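Local coordinates for particle-associated lyase (Acinetobacter bacteriophage AP22, PDB 4Y9V), which binds and probably cleaves the capsular polysaccharide of Acinetobacter baumannii as a trimeric phage tailspike lyase, at residues 251-256 with 274-279; 293-298 with 323-328; 298-303 with 333-338; 351-356 with 374-379. All coordinates share one frame; numbering follows the deposited sequence.

All four contacts join neighbouring coils of the pectin lyase-like beta-helix, and all are largely buried. Contact 2 is the most regular: two parallel strands with mostly polar side chains and water on the face turned to the second subunit. It shares T298 with contact 3. The centres of contacts 1 and 3 are about 9 Å apart, and both touch the same sugar and the same sulfate. Both are held by backbone bonds and carry side chains to the ligands, polar ones in contact 3, L276 and Y278 in contact 1. Contact 4 is held mainly by aromatic and aliphatic side chains, with few backbone bonds. It reaches contact 3 through T354 and contact 2 through N351, but does not touch contact 1.

Contact 1. Residues 251-256 with 274-279; sequences GLRLRR and NTLNYG. With 49S (2-acetamido-2-deoxy-beta-D-mannopyranuronic acid), chain B; SO4 (sulfate ion), chain K.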
loop_
_atom_site.group_PDB
_atom_site.type_symbol
_atom_site.label_atom_id
_atom_site.label_comp_id
_atom_site.label_asym_id
_atom_site.label_seq_id
_atom_site.Cartn_x
_atom_site.Cartn_y
_atom_site.Cartn_z
ATOM N N GLY A 251 24.293 5.702 -14.585
ATOM C CA GLY A 251 24.494 4.325 -15.020
ATOM C C GLY A 251 23.530 3.866 -16.099
ATOM O O GLY A 251 23.941 3.265 -17.127
ATOM N N LEU A 252 22.249 4.152 -15.903
ATOM C CA LEU A 252 21.174 3.784 -16.803
ATOM C C LEU A 252 20.248 4.969 -16.910
ATOM O O LEU A 252 19.872 5.535 -15.866
ATOM C CB LEU A 252 20.414 2.587 -16.236
ATOM C CG LEU A 252 19.176 2.123 -17.020
ATOM C CD1 LEU A 252 19.541 1.603 -18.392
ATOM C CD2 LEU A 252 18.416 1.040 -16.231
ATOM N N ARG A 253 19.835 5.331 -18.126
ATOM C CA ARG A 253 18.831 6.381 -18.296
ATOM C C ARG A 253 17.703 5.848 -19.157
ATOM O O ARG A 253 17.933 5.286 -20.238
ATOM C CB ARG A 253 19.434 7.634 -18.944
ATOM C CG ARG A 253 18.420 8.724 -19.216
ATOM C CD ARG A 253 19.014 9.957 -19.859
ATOM N NE ARG A 253 19.959 10.609 -18.969
ATOM C CZ ARG A 253 21.142 11.122 -19.293
ATOM N NH1 ARG A 253 21.581 11.070 -20.536
ATOM N NH2 ARG A 253 21.905 11.660 -18.341
ATOM N N LEU A 254 16.470 6.034 -18.666
ATOM C CA LEU A 254 15.241 5.805 -19.438
ATOM C C LEU A 254 14.709 7.217 -19.736
ATOM O O LEU A 254 14.420 7.938 -18.779
ATOM C CB LEU A 254 14.178 5.028 -18.694
ATOM C CG LEU A 254 14.452 3.588 -18.272
ATOM C CD1 LEU A 254 15.203 2.818 -19.344
ATOM C CD2 LEU A 254 15.262 3.499 -16.998
ATOM N N ARG A 255 14.633 7.580 -21.018
ATOM C CA ARG A 255 14.332 8.945 -21.418
ATOM C C ARG A 255 13.125 8.965 -22.340
ATOM O O ARG A 255 13.076 8.231 -23.321
ATOM C CB ARG A 255 15.548 9.555 -22.121
ATOM C CG ARG A 255 15.377 11.007 -22.559
ATOM C CD ARG A 255 16.707 11.592 -22.949
ATOM N NE ARG A 255 16.678 13.004 -23.300
ATOM C CZ ARG A 255 16.892 13.511 -24.511
ATOM N NH1 ARG A 255 16.915 12.767 -25.579
ATOM N NH2 ARG A 255 17.050 14.826 -24.611
ATOM N N ARG A 256 12.151 9.818 -22.043
ATOM C CA ARG A 256 10.995 9.960 -22.925
ATOM C C ARG A 256 10.366 8.585 -23.218
ATOM O O ARG A 256 9.979 8.287 -24.338
ATOM C CB ARG A 256 11.318 10.728 -24.205
ATOM C CG ARG A 256 11.778 12.173 -23.921
ATOM C CD ARG A 256 12.085 12.977 -25.182
ATOM N NE ARG A 256 13.137 12.331 -25.972
ATOM C CZ ARG A 256 13.686 12.874 -27.026
ATOM N NH1 ARG A 256 13.398 14.093 -27.427
ATOM N NH2 ARG A 256 14.581 12.171 -27.712
ATOM N N ASN A 274 29.511 15.556 -9.396
ATOM C CA ASN A 274 29.270 16.486 -10.456
ATOM C C ASN A 274 27.796 16.931 -10.370
ATOM O O ASN A 274 27.170 16.823 -9.321
ATOM C CB ASN A 274 29.741 15.917 -11.814
ATOM C CG ASN A 274 29.048 14.629 -12.213
ATOM O OD1 ASN A 274 27.805 14.544 -12.243
ATOM N ND2 ASN A 274 29.815 13.616 -12.542
ATOM N N THR A 275 27.199 17.425 -11.457
ATOM C CA THR A 275 25.837 17.889 -11.442
ATOM C C THR A 275 24.804 16.764 -11.457
ATOM O O THR A 275 23.608 17.024 -11.193
ATOM C CB THR A 275 25.580 18.885 -12.618
ATOM O OG1 THR A 275 26.001 18.274 -13.875
ATOM C CG2 THR A 275 26.307 20.189 -12.412
ATOM N N LEU A 276 25.202 15.546 -11.782
ATOM C CA LEU A 276 24.291 14.415 -11.829
ATOM C C LEU A 276 24.739 13.402 -10.760
ATOM O O LEU A 276 24.472 13.575 -9.587
ATOM C CB LEU A 276 24.117 13.838 -13.235
ATOM C CG LEU A 276 23.239 14.663 -14.226
ATOM C CD1 LEU A 276 23.931 15.918 -14.707
ATOM C CD2 LEU A 276 22.808 13.782 -15.398
ATOM N N ASN A 277 25.401 12.314 -11.220
ATOM C CA ASN A 277 25.783 11.154 -10.419
ATOM C C ASN A 277 24.548 10.358 -9.982
ATOM O O ASN A 277 24.180 10.312 -8.819
ATOM C CB ASN A 277 26.590 11.460 -9.153
ATOM C CG ASN A 277 27.822 12.297 -9.369
ATOM O OD1 ASN A 277 27.801 13.480 -9.040
ATOM N ND2 ASN A 277 28.892 11.694 -9.858
ATOM N N TYR A 278 23.907 9.726 -10.975
ATOM C CA TYR A 278 22.648 9.034 -10.755
ATOM C C TYR A 278 22.833 7.547 -11.051
ATOM O O TYR A 278 23.471 7.173 -12.032
ATOM C CB TYR A 278 21.557 9.603 -11.654
ATOM C CG TYR A 278 21.335 11.092 -11.508
ATOM C CD1 TYR A 278 21.567 11.785 -10.334
ATOM C CD2 TYR A 278 20.830 11.826 -12.576
ATOM C CE1 TYR A 278 21.298 13.154 -10.227
ATOM C CE2 TYR A 278 20.522 13.177 -12.459
ATOM C CZ TYR A 278 20.751 13.840 -11.283
ATOM O OH TYR A 278 20.435 15.172 -11.246
ATOM N N GLY A 279 22.268 6.676 -10.213
ATOM C CA GLY A 279 22.306 5.244 -10.553
ATOM C C GLY A 279 21.437 4.958 -11.776
ATOM O O GLY A 279 21.931 4.542 -12.824
HETATM C C8 49S B . 15.764 17.689 -13.968
HETATM C C7 49S B . 17.057 16.907 -13.878
HETATM O O7 49S B . 17.049 15.669 -13.703
HETATM N N2 49S B . 18.190 17.617 -13.997
HETATM C C2 49S B . 19.512 17.038 -13.869
HETATM C C3 49S B . 20.227 16.908 -15.216
HETATM O O3 49S B . 19.477 16.090 -16.115
HETATM C C1 49S B . 20.356 17.905 -12.954
HETATM O O1 49S B . 19.748 18.116 -11.713
HETATM O O5 49S B . 20.501 19.201 -13.535
HETATM C C5 49S B . 21.281 19.137 -14.742
HETATM C C6 49S B . 21.500 20.552 -15.236
HETATM O O6A 49S B . 20.529 21.350 -15.227
HETATM O O6B 49S B . 22.653 20.831 -15.651
HETATM C C4 49S B . 20.567 18.280 -15.789
HETATM O O4 49S B . 21.527 18.222 -16.850
HETATM S S SO4 K . 19.884 17.503 -8.089
HETATM O O1 SO4 K . 19.123 18.390 -8.954
HETATM O O2 SO4 K . 19.067 17.139 -6.918
HETATM O O3 SO4 K . 21.076 18.254 -7.660
HETATM O O4 SO4 K . 20.326 16.245 -8.737
#
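G251 and G279 meet where the chain turns a corner in each segment, and their CA atoms are 5.1 Å apart. Three backbone hydrogen bonds join the segments here. G251 N gives to Y278 O at 3.1 Å and makes a second, weak bond to G279 O. L252 N also gives to G279 O, at 3.1 Å. G279 O thus accepts from two donors, one of them weakly.

The side-chain contact is small and lies nearer the sugar. R253 crosses L276 at about a right angle, and its NH2 comes 3.7 Å from L276 CD2, which sits at the edge of the guanidinium. The R253 chain bends at chi3 (-65°), which places NE; NE bonds to Q281 OE1.

Two polar bonds shape the loop before Y278. N274 OD1 accepts from L276 N in an Asx turn, and N274 N gives to N277 OD1.

The ligand contacts belong to L276 and Y278. CG and CD1 of L276 both pack against C3 of the mannuronic acid sugar. Y278 OH receives a bond from sugar O1 at 3.1 Å and gives one to sulfate O4 at 2.7 Å, with O4 in the ring plane at the edge. T275, L276 and Y278 are part of the glycan pocket seen in this complex.

Strand 250-255 of the beta-helix lies between strands 229-232 and 278-283 and runs parallel to both. L254 packs on I231 of the first and I280 of the second. Beyond 278-283 comes strand 302-305.

Contact 2. Residues 293-298 with 323-328; sequences GSNNST and AILHSE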
loop_
_atom_site.group_PDB
_atom_site.type_symbol
_atom_site.label_atom_id
_atom_site.label_comp_id
_atom_site.label_asym_id
_atom_site.label_seq_id
_atom_site.Cartn_x
_atom_site.Cartn_y
_atom_site.Cartn_z
ATOM N N GLY A 293 14.081 -3.582 -5.907
ATOM C CA GLY A 293 15.450 -3.475 -6.307
ATOM C C GLY A 293 16.292 -2.675 -5.330
ATOM O O GLY A 293 15.863 -2.393 -4.201
ATOM N N SER A 294 17.509 -2.389 -5.740
ATOM C CA SER A 294 18.444 -1.608 -4.963
ATOM C C SER A 294 19.364 -0.865 -5.911
ATOM O O SER A 294 19.756 -1.392 -6.948
ATOM C CB SER A 294 19.294 -2.512 -4.064
ATOM O OG SER A 294 20.212 -1.804 -3.245
ATOM N N ASN A 295 19.681 0.368 -5.523
ATOM C CA ASN A 295 20.631 1.152 -6.262
ATOM C C ASN A 295 21.401 2.041 -5.285
ATOM O O ASN A 295 20.844 2.535 -4.304
ATOM C CB ASN A 295 19.967 2.062 -7.323
ATOM C CG ASN A 295 19.188 1.265 -8.354
ATOM O OD1 ASN A 295 17.977 1.088 -8.145
ATOM N ND2 ASN A 295 19.870 0.785 -9.362
ATOM N N ASN A 296 22.688 2.221 -5.619
ATOM C CA ASN A 296 23.630 3.034 -4.862
ATOM C C ASN A 296 24.349 3.978 -5.820
ATOM O O ASN A 296 24.671 3.617 -6.963
ATOM C CB ASN A 296 24.652 2.146 -4.164
ATOM C CG ASN A 296 24.020 1.315 -3.087
ATOM O OD1 ASN A 296 23.171 1.793 -2.345
ATOM N ND2 ASN A 296 24.463 0.092 -2.934
ATOM N N SER A 297 24.617 5.193 -5.353
ATOM C CA SER A 297 25.255 6.189 -6.200
ATOM C C SER A 297 26.031 7.189 -5.374
ATOM O O SER A 297 25.730 7.432 -4.202
ATOM C CB SER A 297 24.142 6.908 -6.982
ATOM O OG SER A 297 24.690 7.920 -7.803
ATOM N N THR A 298 26.972 7.904 -6.020
ATOM C CA THR A 298 27.578 9.060 -5.387
ATOM C C THR A 298 26.514 10.072 -4.947
ATOM O O THR A 298 26.626 10.641 -3.865
ATOM C CB THR A 298 28.590 9.734 -6.335
ATOM O OG1 THR A 298 29.596 8.752 -6.612
ATOM C CG2 THR A 298 29.199 10.981 -5.739
ATOM N N ALA A 323 12.229 -0.744 -2.912
ATOM C CA ALA A 323 13.577 -0.400 -3.350
ATOM C C ALA A 323 14.388 0.184 -2.206
ATOM O O ALA A 323 13.874 0.981 -1.400
ATOM C CB ALA A 323 13.525 0.574 -4.515
ATOM N N ILE A 324 15.666 -0.172 -2.168
ATOM C CA ILE A 324 16.628 0.326 -1.183
ATOM C C ILE A 324 17.597 1.220 -1.925
ATOM O O ILE A 324 18.330 0.752 -2.797
ATOM C CB ILE A 324 17.307 -0.827 -0.426
ATOM C CG1 ILE A 324 16.359 -1.923 0.062
ATOM C CG2 ILE A 324 18.163 -0.258 0.665
ATOM C CD1 ILE A 324 15.284 -1.520 1.045
ATOM N N LEU A 325 17.561 2.531 -1.626
ATOM C CA LEU A 325 18.142 3.559 -2.478
ATOM C C LEU A 325 19.036 4.474 -1.645
ATOM O O LEU A 325 18.545 5.186 -0.759
ATOM C CB LEU A 325 17.004 4.385 -3.096
ATOM C CG LEU A 325 16.018 3.587 -3.962
ATOM C CD1 LEU A 325 14.915 4.477 -4.453
ATOM C CD2 LEU A 325 16.735 2.901 -5.140
ATOM N N HIS A 326 20.346 4.498 -1.957
ATOM C CA HIS A 326 21.271 5.260 -1.145
ATOM C C HIS A 326 22.266 6.071 -1.961
ATOM O O HIS A 326 22.756 5.647 -3.006
ATOM C CB HIS A 326 22.038 4.346 -0.161
ATOM C CG HIS A 326 21.124 3.818 0.910
ATOM N ND1 HIS A 326 20.487 4.661 1.802
ATOM C CD2 HIS A 326 20.693 2.601 1.272
ATOM C CE1 HIS A 326 19.745 3.921 2.626
ATOM N NE2 HIS A 326 19.850 2.663 2.334
ATOM N N SER A 327 22.557 7.271 -1.411
ATOM C CA SER A 327 23.613 8.121 -1.923
ATOM C C SER A 327 24.786 8.114 -0.948
ATOM O O SER A 327 24.583 8.146 0.284
ATOM C CB SER A 327 23.139 9.554 -2.143
ATOM O OG SER A 327 22.831 10.185 -0.917
ATOM N N GLU A 328 25.991 8.157 -1.482
ATOM C CA GLU A 328 27.208 8.241 -0.641
ATOM C C GLU A 328 27.415 9.641 -0.097
ATOM O O GLU A 328 27.770 9.796 1.096
ATOM C CB GLU A 328 28.394 7.800 -1.528
ATOM C CG GLU A 328 29.747 7.929 -0.817
ATOM C CD GLU A 328 30.439 9.245 -1.037
ATOM O OE1 GLU A 328 30.491 9.681 -2.208
ATOM O OE2 GLU A 328 31.055 9.739 -0.066
HETATM O O HOH W 1 20.948 0.100 -1.948
HETATM O O HOH W 2 20.918 0.689 -1.471
HETATM O O HOH W 3 30.780 7.829 -4.283
#
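N295 and L325 lie side by side on the tightly packed face, where N295 OD1 is 3.7 Å from L325 CD2. Both side chains also pack on A301 and V302. The N295 amide is held from elsewhere: OD1 bonds to Y290 OH, and ND2 to N265 OD1 and A267 O. A323, S297 and S327 share this face.

The backbones run parallel, with segment directions 4° apart. Five hydrogen bonds alternate between them, from I324 N to G293 O at one end to E328 N to S297 O at the other. The last is the shortest, at 2.8 Å.

The other face, with S294, N296, I324 and H326, is looser and holds water. N296 CG is anti to the carbonyl carbon (chi1 -67°), as H326 CG is, and the two groups point the same way, their planes 23° apart. N296 OD1 rests 3.5 Å from H326 CB. N296 ND2 bonds to E176 of the second subunit, while H326 ND1 bonds to N351 OD1. At the end of the pair, in the E328 conformer given, a water gives to both T298 OG1 and E328 OE1, at 2.8 Å each. E328 OE2 then forms a salt bridge with K186 of the second subunit.

In this trimer the looser face turns toward that subunit. In-register parallel strands from successive coils are characteristic of the right-handed beta-helix of pectin lyase-like proteins.

Contact 3. Residues 298-303 with 333-338; sequences TRHAVA and GADMHG. With 49S (2-acetamido-2-deoxy-beta-D-mannopyranuronic acid), chain B; SO4 (sulfate ion), chain K.
H300 and D335 stack beside the bound sugar, between two coils of the pectin lyase-like beta-helix. D335 CB sits over the centre of the H300 ring, 3.6 Å from the centroid, in a CH-pi contact. D335 CG, anti to the backbone N (chi1 164°), carries the carboxylate over the same ring, its plane only 21° from the ring plane. D335 OD1 is 3.4 Å from H300 NE2, but the angle is too poor for a hydrogen bond. OD1 bonds instead to T354 OG1.

H300 is fixed at both ring nitrogens. ND1 bonds to S332 O, and NE2 gives to sulfate O2 at 2.7 Å in an almost straight bond (178°). The R299 chain bends at chi3, and its NH1 and NH2 also bond the sulfate.

Behind these side chains the backbones are pinned by G333 O. It accepts from both A301 N and V302 N. D335 N adds a weak bond to V302 O.

H337 belongs to the glycan pocket. One ring face carries the sugar's acetamido group, with O7 3.3 Å above the plane toward the rim. NE2 bonds to sugar O1 at 2.9 Å. At the ring edge, H337 ND1 gives to D335 OD2 at 2.7 Å, meeting it on the syn side and a little out of the carboxylate plane.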
loop_
_atom_site.group_PDB
_atom_site.type_symbol
_atom_site.label_atom_id
_atom_site.label_comp_id
_atom_site.label_asym_id
_atom_site.label_seq_id
_atom_site.Cartn_x
_atom_site.Cartn_y
_atom_site.Cartn_z
ATOM N N THR A 298 26.972 7.904 -6.020
ATOM C CA THR A 298 27.578 9.060 -5.387
ATOM C C THR A 298 26.514 10.072 -4.947
ATOM O O THR A 298 26.626 10.641 -3.865
ATOM C CB THR A 298 28.590 9.734 -6.335
ATOM O OG1 THR A 298 29.596 8.752 -6.612
ATOM C CG2 THR A 298 29.199 10.981 -5.739
ATOM N N ARG A 299 25.539 10.329 -5.830
ATOM C CA ARG A 299 24.409 11.205 -5.524
ATOM C C ARG A 299 23.128 10.356 -5.611
ATOM O O ARG A 299 23.093 9.265 -5.069
ATOM C CB ARG A 299 24.432 12.515 -6.322
ATOM C CG ARG A 299 25.713 13.299 -6.100
ATOM C CD ARG A 299 25.716 14.679 -6.726
ATOM N NE ARG A 299 24.710 15.537 -6.125
ATOM C CZ ARG A 299 23.592 15.953 -6.663
ATOM N NH1 ARG A 299 23.231 15.641 -7.893
ATOM N NH2 ARG A 299 22.763 16.724 -5.935
ATOM N N HIS A 300 22.064 10.863 -6.218
ATOM C CA HIS A 300 20.793 10.142 -6.156
ATOM C C HIS A 300 20.949 8.736 -6.766
ATOM O O HIS A 300 21.512 8.555 -7.843
ATOM C CB HIS A 300 19.694 10.890 -6.882
ATOM C CG HIS A 300 19.505 12.297 -6.447
ATOM N ND1 HIS A 300 19.277 12.683 -5.161
ATOM C CD2 HIS A 300 19.432 13.445 -7.177
ATOM C CE1 HIS A 300 19.105 13.993 -5.071
ATOM N NE2 HIS A 300 19.207 14.483 -6.281
ATOM N N ALA A 301 20.376 7.757 -6.068
ATOM C CA ALA A 301 20.357 6.385 -6.556
ATOM C C ALA A 301 19.352 6.199 -7.692
ATOM O O ALA A 301 19.680 5.623 -8.712
ATOM C CB ALA A 301 20.119 5.443 -5.399
ATOM N N VAL A 302 18.124 6.705 -7.457
ATOM C CA VAL A 302 17.132 6.901 -8.516
ATOM C C VAL A 302 16.877 8.399 -8.548
ATOM O O VAL A 302 16.424 8.983 -7.558
ATOM C CB VAL A 302 15.843 6.108 -8.307
ATOM C CG1 VAL A 302 14.802 6.523 -9.337
ATOM C CG2 VAL A 302 16.124 4.609 -8.384
ATOM N N ALA A 303 17.198 9.016 -9.697
ATOM C CA ALA A 303 16.896 10.411 -9.962
ATOM C C ALA A 303 15.716 10.442 -10.912
ATOM O O ALA A 303 15.736 9.763 -11.935
ATOM C CB ALA A 303 18.073 11.109 -10.610
ATOM N N GLY A 333 18.990 9.405 -1.466
ATOM C CA GLY A 333 18.966 8.201 -2.276
ATOM C C GLY A 333 17.833 8.194 -3.287
ATOM O O GLY A 333 18.026 7.962 -4.477
ATOM N N ALA A 334 16.626 8.430 -2.771
ATOM C CA ALA A 334 15.408 8.601 -3.572
ATOM C C ALA A 334 15.237 10.080 -3.905
ATOM O O ALA A 334 15.382 10.953 -3.050
ATOM C CB ALA A 334 14.193 8.125 -2.784
ATOM N N ASP A 335 14.893 10.352 -5.163
ATOM C CA ASP A 335 14.725 11.712 -5.608
ATOM C C ASP A 335 13.490 11.907 -6.456
ATOM O O ASP A 335 13.055 11.030 -7.223
ATOM C CB ASP A 335 15.970 12.150 -6.424
ATOM C CG ASP A 335 15.751 13.416 -7.265
ATOM O OD1 ASP A 335 15.858 14.513 -6.670
ATOM O OD2 ASP A 335 15.467 13.248 -8.487
ATOM N N MET A 336 12.972 13.138 -6.380
ATOM C CA MET A 336 12.034 13.695 -7.343
ATOM C C MET A 336 12.441 15.147 -7.582
ATOM O O MET A 336 12.409 15.953 -6.643
ATOM C CB MET A 336 10.574 13.665 -6.852
ATOM C CG MET A 336 10.102 12.312 -6.370
ATOM S SD MET A 336 8.382 12.458 -5.836
ATOM C CE MET A 336 8.182 10.943 -4.905
ATOM N N HIS A 337 12.801 15.490 -8.819
ATOM C CA HIS A 337 13.066 16.860 -9.204
ATOM C C HIS A 337 11.761 17.660 -9.346
ATOM O O HIS A 337 10.650 17.115 -9.354
ATOM C CB HIS A 337 13.847 16.908 -10.532
ATOM C CG HIS A 337 15.291 16.593 -10.428
ATOM N ND1 HIS A 337 15.861 15.429 -10.004
ATOM C CD2 HIS A 337 16.329 17.383 -10.779
ATOM C CE1 HIS A 337 17.180 15.518 -10.088
ATOM N NE2 HIS A 337 17.478 16.687 -10.578
ATOM N N GLY A 338 11.895 18.973 -9.536
ATOM C CA GLY A 338 10.765 19.872 -9.675
ATOM C C GLY A 338 9.947 19.764 -10.949
ATOM O O GLY A 338 8.951 20.470 -11.068
HETATM C C8 49S B . 15.764 17.689 -13.968
HETATM C C7 49S B . 17.057 16.907 -13.878
HETATM O O7 49S B . 17.049 15.669 -13.703
HETATM N N2 49S B . 18.190 17.617 -13.997
HETATM C C2 49S B . 19.512 17.038 -13.869
HETATM C C3 49S B . 20.227 16.908 -15.216
HETATM O O3 49S B . 19.477 16.090 -16.115
HETATM C C1 49S B . 20.356 17.905 -12.954
HETATM O O1 49S B . 19.748 18.116 -11.713
HETATM O O5 49S B . 20.501 19.201 -13.535
HETATM C C5 49S B . 21.281 19.137 -14.742
HETATM C C6 49S B . 21.500 20.552 -15.236
HETATM O O6A 49S B . 20.529 21.350 -15.227
HETATM O O6B 49S B . 22.653 20.831 -15.651
HETATM C C4 49S B . 20.567 18.280 -15.789
HETATM O O4 49S B . 21.527 18.222 -16.850
HETATM S S SO4 K . 19.884 17.503 -8.089
HETATM O O1 SO4 K . 19.123 18.390 -8.954
HETATM O O2 SO4 K . 19.067 17.139 -6.918
HETATM O O3 SO4 K . 21.076 18.254 -7.660
HETATM O O4 SO4 K . 20.326 16.245 -8.737
#

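Contact 4. Residues 351-356 with 374-379; sequences NYATFG and GCVLIA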
loop_
_atom_site.group_PDB
_atom_site.type_symbol
_atom_site.label_atom_id
_atom_site.label_comp_id
_atom_site.label_asym_id
_atom_site.label_seq_id
_atom_site.Cartn_x
_atom_site.Cartn_y
_atom_site.Cartn_z
ATOM N N ASN A 351 18.260 7.296 2.411
ATOM C CA ASN A 351 18.809 8.407 3.207
ATOM C C ASN A 351 18.354 9.700 2.529
ATOM O O ASN A 351 18.699 9.939 1.366
ATOM C CB ASN A 351 20.324 8.356 3.344
ATOM C CG ASN A 351 21.099 8.359 2.041
ATOM O OD1 ASN A 351 20.950 7.437 1.231
ATOM N ND2 ASN A 351 21.924 9.350 1.839
ATOM N N TYR A 352 17.557 10.480 3.264
ATOM C CA TYR A 352 17.013 11.757 2.809
ATOM C C TYR A 352 16.018 11.531 1.663
ATOM O O TYR A 352 15.831 10.438 1.156
ATOM C CB TYR A 352 18.124 12.759 2.477
ATOM C CG TYR A 352 17.816 14.231 2.510
ATOM C CD1 TYR A 352 17.241 14.825 3.631
ATOM C CD2 TYR A 352 18.185 15.075 1.471
ATOM C CE1 TYR A 352 17.019 16.202 3.714
ATOM C CE2 TYR A 352 18.020 16.438 1.556
ATOM C CZ TYR A 352 17.450 17.004 2.667
ATOM O OH TYR A 352 17.339 18.377 2.724
ATOM N N ALA A 353 15.359 12.611 1.249
ATOM C CA ALA A 353 14.311 12.494 0.229
ATOM C C ALA A 353 14.031 13.874 -0.336
ATOM O O ALA A 353 13.884 14.825 0.435
ATOM C CB ALA A 353 13.035 11.919 0.837
ATOM N N THR A 354 13.894 13.972 -1.652
ATOM C CA THR A 354 13.433 15.174 -2.317
ATOM C C THR A 354 12.031 14.936 -2.885
ATOM O O THR A 354 11.684 13.823 -3.297
ATOM C CB THR A 354 14.415 15.626 -3.413
ATOM O OG1 THR A 354 14.554 14.540 -4.300
ATOM C CG2 THR A 354 15.751 16.077 -2.846
ATOM N N PHE A 355 11.206 15.984 -2.883
ATOM C CA PHE A 355 9.744 15.775 -3.019
ATOM C C PHE A 355 9.109 16.284 -4.298
ATOM O O PHE A 355 7.896 16.186 -4.445
ATOM C CB PHE A 355 9.011 16.348 -1.797
ATOM C CG PHE A 355 7.966 15.473 -1.179
ATOM C CD1 PHE A 355 7.594 15.709 0.146
ATOM C CD2 PHE A 355 7.303 14.453 -1.868
ATOM C CE1 PHE A 355 6.596 14.954 0.756
ATOM C CE2 PHE A 355 6.333 13.700 -1.257
ATOM C CZ PHE A 355 5.960 13.945 0.050
ATOM N N GLY A 356 9.905 16.819 -5.228
ATOM C CA GLY A 356 9.382 17.167 -6.524
ATOM C C GLY A 356 8.391 18.319 -6.516
ATOM O O GLY A 356 8.354 19.170 -5.646
ATOM N N GLY A 374 17.344 17.037 8.779
ATOM C CA GLY A 374 16.074 16.851 8.095
ATOM C C GLY A 374 16.025 15.534 7.320
ATOM O O GLY A 374 17.026 14.975 6.891
ATOM N N CYS A 375 14.768 15.043 7.117
ATOM C CA CYS A 375 14.505 13.844 6.350
ATOM C C CYS A 375 13.950 14.076 4.959
ATOM O O CYS A 375 14.260 13.302 4.046
ATOM C CB CYS A 375 13.532 12.937 7.104
ATOM S SG CYS A 375 14.275 12.086 8.545
ATOM N N VAL A 376 13.064 15.073 4.785
ATOM C CA VAL A 376 12.348 15.275 3.552
ATOM C C VAL A 376 12.435 16.751 3.171
ATOM O O VAL A 376 12.128 17.615 4.019
ATOM C CB VAL A 376 10.849 14.872 3.697
ATOM C CG1 VAL A 376 10.098 15.095 2.397
ATOM C CG2 VAL A 376 10.719 13.417 4.131
ATOM N N LEU A 377 12.828 17.023 1.943
ATOM C CA LEU A 377 13.015 18.376 1.436
ATOM C C LEU A 377 12.064 18.662 0.284
ATOM O O LEU A 377 11.982 17.891 -0.677
ATOM C CB LEU A 377 14.445 18.537 0.937
ATOM C CG LEU A 377 14.809 19.952 0.430
ATOM C CD1 LEU A 377 14.806 20.957 1.545
ATOM C CD2 LEU A 377 16.167 19.877 -0.261
ATOM N N ILE A 378 11.375 19.797 0.377
ATOM C CA ILE A 378 10.540 20.356 -0.685
ATOM C C ILE A 378 11.251 21.634 -1.160
ATOM O O ILE A 378 11.111 22.681 -0.565
ATOM C CB ILE A 378 9.116 20.623 -0.187
ATOM C CG1 ILE A 378 8.444 19.427 0.405
ATOM C CG2 ILE A 378 8.281 21.215 -1.319
ATOM C CD1 ILE A 378 7.147 19.696 1.138
ATOM N N ALA A 379 12.077 21.521 -2.188
ATOM C CA ALA A 379 12.925 22.617 -2.639
ATOM C C ALA A 379 12.570 23.162 -4.002
ATOM O O ALA A 379 13.075 24.250 -4.327
ATOM C CB ALA A 379 14.365 22.136 -2.770
HETATM O O HOH W 4 10.748 19.875 -4.382
#
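The Y352 ring lies against segment 374-379, with the peptide carbonyl of G374 at its edge. G374 O is 3.3 Å from Y352 CD1, near the ring plane. C375 O approaches CD1 obliquely. At the far end of the ring, Y352 OH rests 3.4 Å from L377 CB and also touches L377 CD2. The F355 ring is met obliquely too. Its CD1 is 3.4 Å from V376 CG1 and 3.8 Å from I378 CG1. F386 and Y362 make edge-to-face contacts with the same ring.

These segments belong to neighbouring coils of the pectin lyase-like beta-helix and run nearly the same way, 18° apart. V376, L377 and I378 form the first strand of a parallel sheet that continues with 405-409. Segment 351-356 lies alongside it without being a regular strand.

The side chains go to two sides of the backbone. Y352 and L377 cross obliquely on one side. On the other, F355 meets V376 obliquely and lies side by side with I378. V376 CG1 is anti to the backbone N (chi1 180°), and this is the branch that touches F355. A353 CB adds a looser contact with V376 CG2.

Few polar bonds join the backbones. L377 N gives to A353 O at 2.9 Å, and F355 N makes a weak bond to L377 O. T354 OG1 accepts from M336 N, in the segment next to the glycan site. At the last residues a water gives to G356 O at 2.8 Å and accepts a weak bond from A379 N.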